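Long-range contact in putative reductase (Peptoclostridium difficile, PDB 5J6C), which probably reduces nitro compounds, possibly including the antibiotic metronidazole, with flavin mononucleotide as cofactor: residues 62-73 against 115-126. Numbering follows the deposited sequence.
Sequences APSSKGLRTWEF and VWIEDASIAASY. With FMN (flavin mononucleotide), chain E.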
loop_
_atom_site.group_PDB
_atom_site.type_symbol
_atom_site.label_atom_id
_atom_site.label_comp_id
_atom_site.label_asym_id
_atom_site.label_seq_id
_atom_site.Cartn_x
_atom_site.Cartn_y
_atom_site.Cartn_z
ATOM N N ALA A 62 8.662 2.508 5.557
ATOM C CA ALA A 62 7.972 2.042 4.367
ATOM C C ALA A 62 8.867 2.182 3.134
ATOM O O ALA A 62 9.571 3.192 2.981
ATOM C CB ALA A 62 6.676 2.828 4.162
ATOM N N PRO A 63 8.860 1.193 2.235
ATOM C CA PRO A 63 9.599 1.349 0.980
ATOM C C PRO A 63 8.934 2.409 0.115
ATOM O O PRO A 63 7.705 2.512 0.064
ATOM C CB PRO A 63 9.507 -0.041 0.340
ATOM C CG PRO A 63 8.223 -0.578 0.822
ATOM C CD PRO A 63 8.059 -0.044 2.247
ATOM N N SER A 64 9.757 3.205 -0.559
ATOM C CA SER A 64 9.265 4.261 -1.431
ATOM C C SER A 64 10.011 4.216 -2.758
ATOM O O SER A 64 11.144 3.744 -2.834
ATOM C CB SER A 64 9.406 5.646 -0.763
ATOM O OG SER A 64 10.760 5.934 -0.481
ATOM N N SER A 65 9.353 4.682 -3.815
ATOM C CA SER A 65 9.997 4.755 -5.120
ATOM C C SER A 65 11.292 5.552 -5.030
ATOM O O SER A 65 11.319 6.643 -4.459
ATOM C CB SER A 65 9.047 5.393 -6.126
ATOM O OG SER A 65 9.689 5.619 -7.368
ATOM N N LYS A 66 12.380 4.983 -5.558
ATOM C CA LYS A 66 13.704 5.616 -5.563
ATOM C C LYS A 66 14.215 5.954 -4.166
ATOM O O LYS A 66 15.080 6.827 -4.012
ATOM C CB LYS A 66 13.713 6.886 -6.416
ATOM C CG LYS A 66 13.245 6.698 -7.839
ATOM C CD LYS A 66 13.285 8.027 -8.603
ATOM C CE LYS A 66 12.578 7.898 -9.948
ATOM N NZ LYS A 66 12.974 6.639 -10.671
ATOM N N GLY A 67 13.692 5.298 -3.135
ATOM C CA GLY A 67 14.009 5.660 -1.761
ATOM C C GLY A 67 13.691 7.100 -1.391
ATOM O O GLY A 67 14.140 7.582 -0.346
ATOM N N LEU A 68 12.897 7.793 -2.218
ATOM C CA LEU A 68 12.732 9.236 -2.075
ATOM C C LEU A 68 11.865 9.631 -0.889
ATOM O O LEU A 68 11.887 10.804 -0.495
ATOM C CB LEU A 68 12.127 9.823 -3.345
ATOM C CG LEU A 68 13.012 9.918 -4.586
ATOM C CD1 LEU A 68 12.249 10.597 -5.720
ATOM C CD2 LEU A 68 14.306 10.656 -4.274
ATOM N N ARG A 69 11.084 8.703 -0.335
ATOM C CA ARG A 69 10.245 8.974 0.834
ATOM C C ARG A 69 9.430 10.263 0.671
ATOM O O ARG A 69 9.509 11.183 1.481
ATOM C CB ARG A 69 11.107 9.046 2.095
ATOM C CG ARG A 69 11.908 7.777 2.375
ATOM C CD ARG A 69 12.693 7.926 3.664
ATOM N NE ARG A 69 13.276 6.664 4.124
ATOM C CZ ARG A 69 14.302 6.596 4.968
ATOM N NH1 ARG A 69 14.862 7.720 5.414
ATOM N NH2 ARG A 69 14.778 5.412 5.358
ATOM N N THR A 70 8.623 10.314 -0.394
ATOM C CA THR A 70 7.886 11.541 -0.697
ATOM C C THR A 70 6.862 11.907 0.377
ATOM O O THR A 70 6.400 13.050 0.402
ATOM C CB THR A 70 7.150 11.426 -2.042
ATOM O OG1 THR A 70 6.205 10.354 -1.973
ATOM C CG2 THR A 70 8.118 11.171 -3.191
ATOM N N TRP A 71 6.485 10.971 1.247
ATOM C CA TRP A 71 5.377 11.202 2.154
ATOM C C TRP A 71 5.790 12.059 3.353
ATOM O O TRP A 71 6.970 12.325 3.594
ATOM C CB TRP A 71 4.787 9.878 2.639
ATOM C CG TRP A 71 5.740 8.687 2.740
ATOM C CD1 TRP A 71 5.664 7.529 2.019
ATOM C CD2 TRP A 71 6.864 8.529 3.619
ATOM N NE1 TRP A 71 6.667 6.672 2.382
ATOM C CE2 TRP A 71 7.418 7.257 3.366
ATOM C CE3 TRP A 71 7.456 9.336 4.596
ATOM C CZ2 TRP A 71 8.537 6.772 4.055
ATOM C CZ3 TRP A 71 8.558 8.852 5.275
ATOM C CH2 TRP A 71 9.090 7.585 4.993
ATOM N N GLU A 72 4.774 12.527 4.082
ATOM C CA GLU A 72 4.898 13.114 5.415
ATOM C C GLU A 72 3.623 12.796 6.180
ATOM O O GLU A 72 2.577 12.514 5.588
ATOM C CB GLU A 72 5.115 14.638 5.402
ATOM C CG GLU A 72 6.025 15.127 4.300
ATOM C CD GLU A 72 6.997 16.179 4.752
ATOM O OE1 GLU A 72 6.999 16.509 5.960
ATOM O OE2 GLU A 72 7.753 16.681 3.886
ATOM N N PHE A 73 3.715 12.852 7.502
ATOM C CA PHE A 73 2.631 12.425 8.376
ATOM C C PHE A 73 2.258 13.552 9.325
ATOM O O PHE A 73 3.130 14.173 9.942
ATOM C CB PHE A 73 3.037 11.155 9.131
ATOM C CG PHE A 73 3.583 10.085 8.223
ATOM C CD1 PHE A 73 2.730 9.316 7.438
ATOM C CD2 PHE A 73 4.944 9.889 8.105
ATOM C CE1 PHE A 73 3.231 8.341 6.574
ATOM C CE2 PHE A 73 5.459 8.928 7.248
ATOM C CZ PHE A 73 4.603 8.148 6.479
ATOM N N VAL A 115 4.707 8.917 -8.543
ATOM C CA VAL A 115 4.146 7.725 -7.922
ATOM C C VAL A 115 4.087 7.943 -6.415
ATOM O O VAL A 115 4.213 6.993 -5.632
ATOM C CB VAL A 115 4.951 6.464 -8.309
ATOM C CG1 VAL A 115 4.726 6.134 -9.792
ATOM C CG2 VAL A 115 6.424 6.670 -8.072
ATOM N N TRP A 116 3.876 9.207 -6.006
ATOM C CA TRP A 116 3.614 9.520 -4.601
ATOM C C TRP A 116 2.334 8.857 -4.102
ATOM O O TRP A 116 2.200 8.601 -2.895
ATOM C CB TRP A 116 3.544 11.039 -4.393
ATOM C CG TRP A 116 2.441 11.721 -5.152
ATOM C CD1 TRP A 116 2.544 12.327 -6.371
ATOM C CD2 TRP A 116 1.072 11.880 -4.741
ATOM N NE1 TRP A 116 1.331 12.842 -6.745
ATOM C CE2 TRP A 116 0.410 12.587 -5.765
ATOM C CE3 TRP A 116 0.348 11.499 -3.606
ATOM C CZ2 TRP A 116 -0.948 12.912 -5.694
ATOM C CZ3 TRP A 116 -0.997 11.826 -3.536
ATOM C CH2 TRP A 116 -1.631 12.525 -4.571
ATOM N N ILE A 117 1.384 8.578 -5.004
ATOM C CA ILE A 117 0.179 7.836 -4.628
ATOM C C ILE A 117 0.555 6.465 -4.084
ATOM O O ILE A 117 0.066 6.030 -3.034
ATOM C CB ILE A 117 -0.775 7.702 -5.830
ATOM C CG1 ILE A 117 -1.212 9.072 -6.338
ATOM C CG2 ILE A 117 -1.986 6.871 -5.439
ATOM C CD1 ILE A 117 -1.984 9.010 -7.670
ATOM N N GLU A 118 1.426 5.763 -4.806
ATOM C CA GLU A 118 1.913 4.473 -4.347
ATOM C C GLU A 118 2.647 4.611 -3.021
ATOM O O GLU A 118 2.350 3.889 -2.061
ATOM C CB GLU A 118 2.828 3.868 -5.411
ATOM C CG GLU A 118 2.101 3.295 -6.621
ATOM C CD GLU A 118 1.707 4.326 -7.683
ATOM O OE1 GLU A 118 1.693 5.552 -7.405
ATOM O OE2 GLU A 118 1.402 3.887 -8.815
ATOM N N ASP A 119 3.625 5.525 -2.961
ATOM C CA ASP A 119 4.397 5.741 -1.740
ATOM C C ASP A 119 3.474 5.930 -0.550
ATOM O O ASP A 119 3.607 5.250 0.475
ATOM C CB ASP A 119 5.302 6.976 -1.877
ATOM C CG ASP A 119 6.507 6.746 -2.772
ATOM O OD1 ASP A 119 6.766 5.582 -3.143
ATOM O OD2 ASP A 119 7.203 7.745 -3.089
ATOM N N ALA A 120 2.532 6.872 -0.679
ATOM C CA ALA A 120 1.647 7.199 0.429
ATOM C C ALA A 120 0.786 6.009 0.804
ATOM O O ALA A 120 0.521 5.779 1.988
ATOM C CB ALA A 120 0.768 8.394 0.065
ATOM N N SER A 121 0.348 5.238 -0.199
ATOM C CA SER A 121 -0.535 4.113 0.065
ATOM C C SER A 121 0.187 3.031 0.857
ATOM O O SER A 121 -0.408 2.401 1.740
ATOM C CB SER A 121 -1.064 3.540 -1.248
ATOM O OG SER A 121 -1.749 4.515 -1.990
ATOM N N ILE A 122 1.467 2.810 0.554
ATOM C CA ILE A 122 2.240 1.802 1.268
ATOM C C ILE A 122 2.453 2.220 2.711
ATOM O O ILE A 122 2.319 1.406 3.633
ATOM C CB ILE A 122 3.579 1.556 0.563
ATOM C CG1 ILE A 122 3.346 0.935 -0.812
ATOM C CG2 ILE A 122 4.484 0.696 1.445
ATOM C CD1 ILE A 122 4.477 1.192 -1.760
ATOM N N ALA A 123 2.811 3.486 2.930
ATOM C CA ALA A 123 3.008 3.957 4.296
ATOM C C ALA A 123 1.721 3.835 5.109
ATOM O O ALA A 123 1.745 3.398 6.266
ATOM C CB ALA A 123 3.522 5.395 4.278
ATOM N N ALA A 124 0.584 4.193 4.509
ATOM C CA ALA A 124 -0.689 4.074 5.209
ATOM C C ALA A 124 -1.003 2.627 5.552
ATOM O O ALA A 124 -1.591 2.352 6.606
ATOM C CB ALA A 124 -1.809 4.675 4.356
ATOM N N SER A 125 -0.633 1.688 4.678
ATOM C CA SER A 125 -0.877 0.287 4.987
ATOM C C SER A 125 0.013 -0.172 6.129
ATOM O O SER A 125 -0.438 -0.912 7.005
ATOM C CB SER A 125 -0.678 -0.580 3.744
ATOM O OG SER A 125 0.689 -0.924 3.567
ATOM N N TYR A 126 1.270 0.287 6.156
ATOM C CA TYR A 126 2.141 -0.039 7.284
ATOM C C TYR A 126 1.567 0.519 8.583
ATOM O O TYR A 126 1.623 -0.139 9.628
ATOM C CB TYR A 126 3.565 0.485 7.042
ATOM C CG TYR A 126 4.455 -0.387 6.150
ATOM C CD1 TYR A 126 3.906 -1.250 5.196
ATOM C CD2 TYR A 126 5.844 -0.358 6.273
ATOM C CE1 TYR A 126 4.711 -2.045 4.374
ATOM C CE2 TYR A 126 6.664 -1.167 5.455
ATOM C CZ TYR A 126 6.083 -2.007 4.512
ATOM O OH TYR A 126 6.874 -2.805 3.705
HETATM N N1 FMN E . 12.948 -0.816 -7.589
HETATM C C2 FMN E . 13.380 -1.098 -8.878
HETATM O O2 FMN E . 14.457 -1.648 -9.071
HETATM N N3 FMN E . 12.614 -0.765 -9.973
HETATM C C4 FMN E . 11.391 -0.155 -9.798
HETATM O O4 FMN E . 10.689 0.134 -10.779
HETATM C C4A FMN E . 10.952 0.121 -8.507
HETATM N N5 FMN E . 9.724 0.726 -8.345
HETATM C C5A FMN E . 9.271 1.000 -7.067
HETATM C C6 FMN E . 8.030 1.626 -6.941
HETATM C C7 FMN E . 7.512 1.914 -5.689
HETATM C C7M FMN E . 6.168 2.582 -5.616
HETATM C C8 FMN E . 8.249 1.589 -4.544
HETATM C C8M FMN E . 7.675 1.907 -3.189
HETATM C C9 FMN E . 9.503 0.968 -4.668
HETATM C C9A FMN E . 10.029 0.667 -5.934
HETATM N N10 FMN E . 11.268 0.038 -6.090
HETATM C C10 FMN E . 11.724 -0.224 -7.384
HETATM C "C1'" FMN E . 12.145 -0.283 -4.900
HETATM C "C2'" FMN E . 12.935 1.051 -4.631
HETATM O "O2'" FMN E . 14.140 1.175 -5.352
HETATM C "C3'" FMN E . 13.292 1.525 -3.207
HETATM O "O3'" FMN E . 14.655 1.879 -2.940
HETATM C "C4'" FMN E . 13.026 0.534 -2.147
HETATM O "O4'" FMN E . 11.661 0.220 -2.044
HETATM C "C5'" FMN E . 13.559 1.217 -0.882
HETATM O "O5'" FMN E . 14.706 0.487 -0.524
HETATM P P FMN E . 14.413 -0.885 0.258
HETATM O O1P FMN E . 14.208 -0.519 1.704
HETATM O O2P FMN E . 13.142 -1.541 -0.226
HETATM O O3P FMN E . 15.585 -1.846 0.124
HETATM O O HOH W 1 6.088 4.455 1.020
HETATM O O HOH W 2 9.393 8.381 -4.025
#
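D119 on helix 116-133 grips S65 and T70 of segment 62-73 with its two carboxylate oxygens. The contact belongs to the flavin site of the nitroreductase fold. The helix lines the dimethylbenzene end of FMN, and segment 62-73 runs along both that end and the ribityl chain; residues of the second subunit bind the same cofactor. S65 N donates to D119 OD1 at 2.8 Å, nearly straight at 168°, on the syn side and 21° out of the carboxylate plane. T70 OG1 donates to the anti lone pair of D119 OD2 at 3.0 Å. The two bonds should fix the carboxylate's rotation. A water also links D119 OD2 to S65 O. A second water donates to P63 O and D119 O and accepts from W71 NE1.

Apolar packing continues along the helix. A123 CB lies over the five-membered ring of W71, 4.0 Å from its centroid. The same methyl meets the F73 ring at its edge, in plane. A62 CB packs on A123 and on Y126 CD2. P63 CD touches Y126 OH and CZ and also I122 CG2.

FMN touches both segments. I122 has CG1 anti to its carbonyl carbon (chi1 -66°), and at the end of that branch CD1 lies 3.6 Å from FMN C8M.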